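Local coordinates for beta-galactosidase (Trichoderma reesei, PDB 3OG2), which probably hydrolyses terminal non-reducing beta-D-galactose residues in beta-D-galactosides, as a glycoside hydrolase of family 35, at residues Y58-F62 / F100-K106; N71-V77 / I109-P115. All coordinates share one frame; numbering follows the deposited sequence. Where two conformers were deposited one is given.

Contact 1. Residues Y58-F62 / F100-K106; sequences YLDVF and FFEAATK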
loop_
_atom_site.group_PDB
_atom_site.type_symbol
_atom_site.label_atom_id
_atom_site.label_comp_id
_atom_site.label_asym_id
_atom_site.label_seq_id
_atom_site.Cartn_x
_atom_site.Cartn_y
_atom_site.Cartn_z
ATOM N N TYR A 58 8.992 5.025 -8.550
ATOM C CA TYR A 58 7.702 5.685 -8.302
ATOM C C TYR A 58 6.917 5.898 -9.566
ATOM O O TYR A 58 5.688 5.712 -9.568
ATOM C CB TYR A 58 7.940 7.028 -7.610
ATOM C CG TYR A 58 8.523 6.911 -6.215
ATOM C CD1 TYR A 58 8.083 5.903 -5.346
ATOM C CD2 TYR A 58 9.503 7.812 -5.807
ATOM C CE1 TYR A 58 8.638 5.797 -4.059
ATOM C CE2 TYR A 58 10.055 7.720 -4.510
ATOM C CZ TYR A 58 9.611 6.716 -3.668
ATOM O OH TYR A 58 10.132 6.610 -2.369
ATOM N N LEU A 59 7.565 6.224 -10.677
ATOM C CA LEU A 59 6.831 6.448 -11.915
ATOM C C LEU A 59 6.185 5.165 -12.393
ATOM O O LEU A 59 5.105 5.194 -13.002
ATOM C CB LEU A 59 7.757 7.005 -13.011
ATOM C CG LEU A 59 7.061 7.448 -14.288
ATOM C CD1 LEU A 59 5.989 8.534 -14.109
ATOM C CD2 LEU A 59 8.117 7.894 -15.308
ATOM N N ASP A 60 6.824 4.020 -12.170
ATOM C CA ASP A 60 6.171 2.742 -12.503
ATOM C C ASP A 60 4.869 2.598 -11.775
ATOM O O ASP A 60 3.827 2.275 -12.392
ATOM C CB ASP A 60 7.142 1.598 -12.159
ATOM C CG ASP A 60 6.527 0.265 -12.538
ATOM O OD1 ASP A 60 6.034 0.118 -13.689
ATOM O OD2 ASP A 60 6.540 -0.676 -11.711
ATOM N N VAL A 61 4.870 2.826 -10.467
ATOM C CA VAL A 61 3.590 2.649 -9.766
ATOM C C VAL A 61 2.645 3.745 -10.195
ATOM O O VAL A 61 1.421 3.448 -10.357
ATOM C CB VAL A 61 3.930 2.571 -8.279
ATOM C CG1 VAL A 61 4.380 1.167 -7.893
ATOM C CG2 VAL A 61 5.055 3.526 -7.948
ATOM N N PHE A 62 3.045 4.979 -10.414
ATOM C CA PHE A 62 2.096 6.006 -10.862
ATOM C C PHE A 62 1.526 5.682 -12.226
ATOM O O PHE A 62 0.340 5.943 -12.462
ATOM C CB PHE A 62 2.751 7.387 -10.902
ATOM C CG PHE A 62 2.913 8.113 -9.588
ATOM C CD1 PHE A 62 4.174 8.392 -9.091
ATOM C CD2 PHE A 62 1.846 8.537 -8.840
ATOM C CE1 PHE A 62 4.328 9.080 -7.885
ATOM C CE2 PHE A 62 1.978 9.224 -7.644
ATOM C CZ PHE A 62 3.230 9.519 -7.156
ATOM N N PHE A 100 9.238 11.532 -5.720
ATOM C CA PHE A 100 7.849 11.135 -5.633
ATOM C C PHE A 100 7.002 12.260 -6.256
ATOM O O PHE A 100 6.142 11.973 -7.111
ATOM C CB PHE A 100 7.495 10.855 -4.178
ATOM C CG PHE A 100 6.149 10.176 -3.967
ATOM C CD1 PHE A 100 6.054 8.830 -4.214
ATOM C CD2 PHE A 100 5.051 10.861 -3.471
ATOM C CE1 PHE A 100 4.893 8.145 -3.922
ATOM C CE2 PHE A 100 3.854 10.185 -3.214
ATOM C CZ PHE A 100 3.763 8.815 -3.459
ATOM N N PHE A 101 7.232 13.512 -5.842
ATOM C CA PHE A 101 6.519 14.632 -6.470
ATOM C C PHE A 101 6.756 14.721 -7.973
ATOM O O PHE A 101 5.830 14.966 -8.745
ATOM C CB PHE A 101 6.923 15.942 -5.816
ATOM C CG PHE A 101 6.629 16.087 -4.325
ATOM C CD1 PHE A 101 5.509 15.507 -3.734
ATOM C CD2 PHE A 101 7.497 16.815 -3.512
ATOM C CE1 PHE A 101 5.239 15.629 -2.384
ATOM C CE2 PHE A 101 7.212 16.962 -2.133
ATOM C CZ PHE A 101 6.079 16.371 -1.588
ATOM N N GLU A 102 8.037 14.544 -8.355
ATOM C CA GLU A 102 8.370 14.621 -9.782
ATOM C C GLU A 102 7.680 13.539 -10.579
ATOM O O GLU A 102 7.195 13.810 -11.709
ATOM C CB GLU A 102 9.901 14.578 -9.947
ATOM C CG GLU A 102 10.533 15.855 -9.376
ATOM C CD GLU A 102 12.018 15.963 -9.616
ATOM O OE1 GLU A 102 12.553 15.039 -10.278
ATOM O OE2 GLU A 102 12.651 16.953 -9.155
ATOM N N ALA A 103 7.635 12.334 -10.013
ATOM C CA ALA A 103 6.966 11.258 -10.735
ATOM C C ALA A 103 5.464 11.540 -10.850
ATOM O O ALA A 103 4.849 11.206 -11.846
ATOM C CB ALA A 103 7.175 9.916 -10.040
ATOM N N ALA A 104 4.862 12.133 -9.822
ATOM C CA ALA A 104 3.431 12.464 -9.895
ATOM C C ALA A 104 3.189 13.436 -11.040
ATOM O O ALA A 104 2.292 13.261 -11.869
ATOM C CB ALA A 104 2.937 13.072 -8.571
ATOM N N THR A 105 4.034 14.476 -11.079
ATOM C CA THR A 105 3.891 15.455 -12.204
ATOM C C THR A 105 4.088 14.758 -13.546
ATOM O O THR A 105 3.313 15.021 -14.472
ATOM C CB THR A 105 4.904 16.586 -12.029
ATOM O OG1 THR A 105 4.575 17.300 -10.837
ATOM C CG2 THR A 105 4.907 17.531 -13.242
ATOM N N LYS A 106 5.074 13.883 -13.655
ATOM C CA LYS A 106 5.337 13.218 -14.934
ATOM C C LYS A 106 4.211 12.275 -15.356
ATOM O O LYS A 106 4.003 12.121 -16.555
ATOM C CB LYS A 106 6.669 12.443 -14.814
ATOM C CG LYS A 106 7.187 11.972 -16.178
ATOM C CD LYS A 106 8.682 11.595 -16.130
ATOM C CE LYS A 106 9.132 11.157 -17.525
ATOM N NZ LYS A 106 8.039 10.528 -18.351
#
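Tyr58, Leu59 and Phe62 of helix 58-66 pack against Phe100, Ala103, Ala104 and Lys106 of helix 98-107 in an apolar, largely buried contact between two neighbouring helices on the outside of the TIM barrel. The segments run in broadly the same direction, crossing at -39° with their axes 8.8 Å apart at closest approach, and no hydrogen bond links them. Phe100 sits in the middle of a three-ring cluster: its CG stands anti to the backbone N (chi1 -169°), which carries the ring in between Tyr58 and Phe62. Its edge points at the face of Tyr58 in a T-shaped stack with perpendicular planes, CD1 of Phe100 lying over the ring centre and 3.7 Å from Tyr58 CG. The edge of Phe62 comes in tilted, planes at 52°, with CZ over the middle of the Phe100 face and 3.8 Å from Phe100 CZ. Phe62 in turn offers a face to the other helix, with Ala104 CB 4.3 Å from its ring centroid in a CH-pi contact. At Ala103 the backbones come closest, its CA 5.0 Å from Leu59 CA, and its methyl CB reaches Phe62 CD1 at 3.5 Å. At the solvent side, the aliphatic chain of Lys106 crosses Leu59, with CD 3.8 Å from Leu59 CD2. The hydroxyl of Tyr58 is hydrogen-bonded to the backbone oxygen of Pro49, which fixes the far end of the ring. With an alanine here, the Phe100 edge would probably lose the ring face it points at and the Pro49 oxygen its hydroxyl partner. The contact belongs to the helix layer wrapped around a beta/alpha barrel.

Contact 2. Residues N71-V77 / I109-P115; sequences NTVSFYV and IYLLARP
Tyr76 and Arg114 are paired on adjacent parallel strands of the TIM barrel, at the galactose-binding site to which Tyr76 belongs; no galactose is bound in this model. The guanidinium of Arg114 lies flat on the Tyr76 ring in a cation-pi stack, centres 4.0 Å apart and planes at 21°, with NH2 only 3.0 Å from Tyr76 CZ. Salt bridges from NH1 to Glu278, another galactose-binding residue, and from NH2 to Glu46 hold the guanidinium, and Ser74 OG is hydrogen-bonded to the same Glu46. Tyr76 OH is hydrogen-bonded to Asn179 and to a glycerol, probably from the crystallisation liquor, consistent with Tyr76 lining the galactose pocket and Arg114 backing its ring.

Below these side chains the backbones form a parallel ladder. It starts with Tyr110 N bonded to Asn71 O. Val73 gives its N-H to Tyr110 O at 2.9 Å and takes the N-H of Leu112 on its own oxygen; Phe75 repeats the pattern with Leu112 O and Arg114 N. Toward the Arg114 end the ladder slackens: the bond from Arg114 N to Phe75 O is bent, 132° at the hydrogen, and that from Val77 N to Arg114 O lengthens to 3.3 Å.

On the opposite face of the sheet from Tyr76, Phe75 CG falls between the backbone N and the carbonyl carbon (chi1 67°), which brings the ring under the neighbouring strand: Ala113 CA sits over its face, 4.0 Å from the centroid, and Ala113 CB meets Phe75 CZ at 3.6 Å. Val73 and Leu111 lie alongside each other, Val73 CB to Leu111 CD2 at 3.7 Å. Strand 38-47 flanks the pair beyond Ser74 and strand 172-177 beyond Leu112, while Val77, Ala113 and Pro115 meet helix 144-163.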
loop_
_atom_site.group_PDB
_atom_site.type_symbol
_atom_site.label_atom_id
_atom_site.label_comp_id
_atom_site.label_asym_id
_atom_site.label_seq_id
_atom_site.Cartn_x
_atom_site.Cartn_y
_atom_site.Cartn_z
ATOM N N ASN A 71 -6.948 9.721 -10.665
ATOM C CA ASN A 71 -6.299 11.021 -10.914
ATOM C C ASN A 71 -5.419 11.442 -9.764
ATOM O O ASN A 71 -4.711 12.463 -9.893
ATOM C CB ASN A 71 -7.319 12.125 -11.222
ATOM C CG ASN A 71 -8.501 12.070 -10.275
ATOM O OD1 ASN A 71 -8.379 11.772 -9.094
ATOM N ND2 ASN A 71 -9.679 12.322 -10.850
ATOM N N THR A 72 -5.388 10.655 -8.678
ATOM C CA THR A 72 -4.769 11.092 -7.419
ATOM C C THR A 72 -4.109 9.916 -6.730
ATOM O O THR A 72 -4.529 8.768 -6.887
ATOM C CB THR A 72 -5.848 11.730 -6.546
ATOM O OG1 THR A 72 -6.474 12.827 -7.229
ATOM C CG2 THR A 72 -5.324 12.261 -5.220
ATOM N N VAL A 73 -3.088 10.239 -5.972
ATOM C CA VAL A 73 -2.470 9.316 -5.028
ATOM C C VAL A 73 -2.466 10.011 -3.663
ATOM O O VAL A 73 -2.167 11.201 -3.560
ATOM C CB VAL A 73 -1.051 8.931 -5.492
ATOM C CG1 VAL A 73 -0.170 8.400 -4.358
ATOM C CG2 VAL A 73 -1.228 7.852 -6.590
ATOM N N SER A 74 -2.753 9.194 -2.649
ATOM C CA SER A 74 -2.648 9.615 -1.258
ATOM C C SER A 74 -1.446 8.966 -0.612
ATOM O O SER A 74 -1.223 7.788 -0.839
ATOM C CB SER A 74 -3.952 9.157 -0.573
ATOM O OG SER A 74 -3.895 9.366 0.834
ATOM N N PHE A 75 -0.677 9.751 0.171
ATOM C CA PHE A 75 0.535 9.177 0.740
ATOM C C PHE A 75 0.732 9.640 2.166
ATOM O O PHE A 75 0.428 10.782 2.514
ATOM C CB PHE A 75 1.764 9.533 -0.081
ATOM C CG PHE A 75 2.164 11.007 -0.076
ATOM C CD1 PHE A 75 1.536 11.954 -0.895
ATOM C CD2 PHE A 75 3.179 11.438 0.786
ATOM C CE1 PHE A 75 1.948 13.296 -0.867
ATOM C CE2 PHE A 75 3.592 12.773 0.788
ATOM C CZ PHE A 75 2.975 13.695 -0.036
ATOM N N TYR A 76 1.305 8.749 2.971
ATOM C CA TYR A 76 1.793 9.094 4.297
ATOM C C TYR A 76 3.258 9.499 4.195
ATOM O O TYR A 76 3.982 9.055 3.272
ATOM C CB TYR A 76 1.678 7.894 5.243
ATOM C CG TYR A 76 0.308 7.641 5.836
ATOM C CD1 TYR A 76 -0.513 8.668 6.352
ATOM C CD2 TYR A 76 -0.105 6.304 5.953
ATOM C CE1 TYR A 76 -1.757 8.341 6.928
ATOM C CE2 TYR A 76 -1.330 5.998 6.525
ATOM C CZ TYR A 76 -2.137 7.019 7.004
ATOM O OH TYR A 76 -3.344 6.657 7.541
ATOM N N VAL A 77 3.692 10.238 5.219
ATOM C CA VAL A 77 5.125 10.419 5.509
ATOM C C VAL A 77 5.370 9.847 6.889
ATOM O O VAL A 77 4.531 10.085 7.793
ATOM C CB VAL A 77 5.548 11.891 5.458
ATOM C CG1 VAL A 77 7.053 11.982 5.697
ATOM C CG2 VAL A 77 5.123 12.555 4.163
ATOM N N ILE A 109 -0.618 12.901 -12.144
ATOM C CA ILE A 109 -1.336 12.514 -10.923
ATOM C C ILE A 109 -1.228 13.625 -9.911
ATOM O O ILE A 109 -0.145 14.218 -9.743
ATOM C CB ILE A 109 -0.708 11.187 -10.390
ATOM C CG1 ILE A 109 -1.071 10.040 -11.332
ATOM C CG2 ILE A 109 -1.028 10.905 -8.910
ATOM C CD1 ILE A 109 -2.534 9.661 -11.274
ATOM N N TYR A 110 -2.346 13.928 -9.243
ATOM C CA TYR A 110 -2.340 14.874 -8.123
ATOM C C TYR A 110 -2.146 14.089 -6.817
ATOM O O TYR A 110 -2.281 12.857 -6.797
ATOM C CB TYR A 110 -3.628 15.679 -8.097
ATOM C CG TYR A 110 -3.747 16.632 -9.260
ATOM C CD1 TYR A 110 -2.826 17.671 -9.374
ATOM C CD2 TYR A 110 -4.760 16.527 -10.195
ATOM C CE1 TYR A 110 -2.898 18.614 -10.435
ATOM C CE2 TYR A 110 -4.841 17.448 -11.231
ATOM C CZ TYR A 110 -3.932 18.464 -11.328
ATOM O OH TYR A 110 -4.018 19.362 -12.411
ATOM N N LEU A 111 -1.820 14.814 -5.730
ATOM C CA LEU A 111 -1.517 14.139 -4.474
ATOM C C LEU A 111 -2.291 14.714 -3.295
ATOM O O LEU A 111 -2.471 15.950 -3.165
ATOM C CB LEU A 111 -0.017 14.299 -4.145
ATOM C CG LEU A 111 0.950 13.608 -5.130
ATOM C CD1 LEU A 111 2.396 13.970 -4.754
ATOM C CD2 LEU A 111 0.744 12.126 -5.208
ATOM N N LEU A 112 -2.700 13.784 -2.432
ATOM C CA LEU A 112 -3.211 14.056 -1.082
ATOM C C LEU A 112 -2.082 13.720 -0.117
ATOM O O LEU A 112 -1.703 12.554 -0.005
ATOM C CB LEU A 112 -4.465 13.211 -0.846
ATOM C CG LEU A 112 -4.862 13.027 0.631
ATOM C CD1 LEU A 112 -4.987 14.333 1.414
ATOM C CD2 LEU A 112 -6.187 12.255 0.725
ATOM N N ALA A 113 -1.530 14.746 0.537
ATOM C CA ALA A 113 -0.400 14.564 1.445
ATOM C C ALA A 113 -0.893 14.344 2.865
ATOM O O ALA A 113 -1.706 15.150 3.340
ATOM C CB ALA A 113 0.481 15.826 1.404
ATOM N N ARG A 114 -0.374 13.297 3.515
ATOM C CA ARG A 114 -0.856 12.929 4.867
ATOM C C ARG A 114 0.368 12.727 5.739
ATOM O O ARG A 114 0.790 11.565 5.980
ATOM C CB ARG A 114 -1.777 11.694 4.795
ATOM C CG ARG A 114 -2.724 11.705 3.599
ATOM C CD ARG A 114 -3.931 10.818 3.767
ATOM N NE ARG A 114 -3.589 9.405 3.840
ATOM C CZ ARG A 114 -4.247 8.543 4.606
ATOM N NH1 ARG A 114 -5.224 8.919 5.447
ATOM N NH2 ARG A 114 -3.893 7.238 4.547
ATOM N N PRO A 115 0.993 13.800 6.224
ATOM C CA PRO A 115 2.251 13.649 6.930
ATOM C C PRO A 115 2.154 13.370 8.429
ATOM O O PRO A 115 3.185 13.303 9.094
ATOM C CB PRO A 115 2.944 15.013 6.696
ATOM C CG PRO A 115 1.807 15.972 6.648
ATOM C CD PRO A 115 0.668 15.220 5.957
#

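From the N terminus the chain passes through helix 58-66, strand 72-76, helix 98-107 and strand 110-116, so the segments alternate and the two contacts cross instead of nesting. Contact 1 closes a loop of 37 residues between the two helices, contact 2 one of 31 residues between the two strands. Together they tie two helices and two strands that alternate in the chain, one contact in the outer layer and one in the barrel wall. The layers also meet directly: Phe62 packs on Val73, Phe100 on Phe75, and Phe101 reaches Leu111. A probable hydrogen bond from Ile109 N to Ala104 O closes the turn from helix to strand.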